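Local coordinates for putative hydantoin racemase (Klebsiella pneumoniae subsp. pneumoniae, PDB 3QVL) that racemises allantoin, interconverting its two enantiomers, and probably acts on other 5-substituted hydantoins as a member of the HyuE racemase family, at the interface of chains A and B. Coordinates in Å, arbitrary orientation; residue numbers count along the deposited sequence, not the author numbering. Chains: chain A/B, Putative hydantoin racemase.

The interface of chains A and B. Residues chain A 88, 226-231; chain B 47, 120.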
# COMPACT_ATOMS: atom_id res chain seq x y z
N GLU A 88 -3.57 8.60 -25.96
CA GLU A 88 -2.54 9.36 -26.66
C GLU A 88 -2.97 9.68 -28.10
O GLU A 88 -2.84 10.82 -28.55
CB GLU A 88 -1.21 8.60 -26.68
CG GLU A 88 -0.49 8.56 -25.34
CD GLU A 88 0.89 7.94 -25.43
OE1 GLU A 88 1.25 7.41 -26.50
OE2 GLU A 88 1.63 7.99 -24.43
N ASP A 226 1.96 13.25 -20.30
CA ASP A 226 1.92 11.79 -20.43
C ASP A 226 1.01 11.25 -21.53
O ASP A 226 1.32 10.23 -22.15
CB ASP A 226 1.53 11.15 -19.09
CG ASP A 226 2.55 11.41 -17.99
OD1 ASP A 226 3.65 11.91 -18.29
OD2 ASP A 226 2.24 11.11 -16.82
N LEU A 227 -0.11 11.93 -21.77
CA LEU A 227 -1.09 11.46 -22.75
C LEU A 227 -1.17 12.37 -23.97
O LEU A 227 -2.18 12.39 -24.69
CB LEU A 227 -2.47 11.28 -22.10
CG LEU A 227 -2.58 10.27 -20.94
CD1 LEU A 227 -3.97 10.31 -20.33
CD2 LEU A 227 -2.23 8.85 -21.38
N ALA A 228 -0.10 13.13 -24.21
CA ALA A 228 0.04 13.93 -25.42
C ALA A 228 0.03 13.03 -26.64
O ALA A 228 0.30 11.82 -26.53
CB ALA A 228 1.33 14.74 -25.36
N PHE A 229 -0.28 13.60 -27.80
CA PHE A 229 -0.22 12.85 -29.06
C PHE A 229 1.16 12.21 -29.21
O PHE A 229 2.16 12.79 -28.78
CB PHE A 229 -0.52 13.76 -30.25
CG PHE A 229 -1.93 14.30 -30.27
CD1 PHE A 229 -3.01 13.45 -30.49
CD2 PHE A 229 -2.17 15.65 -30.07
CE1 PHE A 229 -4.32 13.94 -30.51
CE2 PHE A 229 -3.47 16.16 -30.09
CZ PHE A 229 -4.55 15.30 -30.31
N PRO A 230 1.22 11.00 -29.80
CA PRO A 230 2.50 10.30 -29.96
C PRO A 230 3.53 11.18 -30.66
O PRO A 230 3.18 11.97 -31.54
CB PRO A 230 2.14 9.10 -30.84
CG PRO A 230 0.70 8.87 -30.59
CD PRO A 230 0.10 10.22 -30.37
N GLU A 231 4.80 11.04 -30.27
CA GLU A 231 5.89 11.77 -30.90
C GLU A 231 5.94 11.43 -32.39
O GLU A 231 5.75 10.28 -32.77
CB GLU A 231 7.23 11.45 -30.23
CG GLU A 231 7.29 11.71 -28.73
CD GLU A 231 7.07 13.17 -28.35
OE1 GLU A 231 7.60 14.07 -29.06
OE2 GLU A 231 6.38 13.43 -27.35
N GLY B 47 6.33 6.49 -25.25
CA GLY B 47 4.95 6.62 -24.80
C GLY B 47 4.16 5.33 -24.91
O GLY B 47 4.69 4.30 -25.32
N ARG B 120 8.11 12.08 -20.58
CA ARG B 120 6.80 11.43 -20.73
C ARG B 120 6.84 9.91 -20.52
O ARG B 120 5.79 9.27 -20.41
CB ARG B 120 6.16 11.79 -22.08
CG ARG B 120 6.81 11.17 -23.31
CD ARG B 120 6.03 11.51 -24.57
NE ARG B 120 4.68 10.95 -24.56
CZ ARG B 120 3.74 11.20 -25.47
NH1 ARG B 120 4.00 12.00 -26.50
NH2 ARG B 120 2.54 10.65 -25.36
O HOH W 1 3.85 9.06 -22.39
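The C-terminal extension of chain A, a loop through A:Asp226 to A:Glu231, and the end of helix 83-89 meet the 3-10 turn 119-121 of chain B, from which B:Arg120 reaches across. The arginine buries 109 Å² against chain A. At the edge of its guanidinium, in plane, lie the two NH1 partners and a water. NH1 bonds to the main-chain O of A:Phe229 at 3.0 Å, nearly straight at 168°. It also makes a salt bridge to carboxylate OE2 of A:Glu231 at 2.9 Å. That OE2 is met on its anti side, somewhat out of the carboxylate plane, and the carboxylate stands almost perpendicular to the guanidinium, 89° between planes. A bend at chi2 (-62°) folds the A:Glu231 chain back towards NH1.

The NH2 partners lie to either side of the guanidinium plane. NH2 donates to the carbonyl O of A:Ala228 at 2.8 Å, approaching from above the carbonyl plane, and forms a salt bridge with OE2 of A:Glu88 at 3.0 Å. A:Glu88 comes off its helix as an extended arm beyond CG, its carboxylate turned steeply from the guanidinium. The N-H on NE of B:Arg120 points almost straight at O of water 1, 3.0 Å away. This water also links the carbonyl O of A:Asp226, the carbonyl O of B:Arg120 itself and, at a longer 3.2 Å, OE2 of A:Glu88. Bonds at NE, NH1 and NH2 fix the guanidinium in rotation, and the two carboxylates, if ionised, would more than offset its charge. CA of B:Gly47 lies 3.6 Å from OE2 of A:Glu88.

The patch belongs to a two-fold symmetric contact between identical subunits, which it probably stabilises. B:Arg120 lies a few residues beyond strand 112-116, just after pocket-lining B:Thr116 and B:Thr117, and B:Gly47 closely follows pocket residue B:Ile45, suggesting that the chain A extension docks near chain B's ligand pocket.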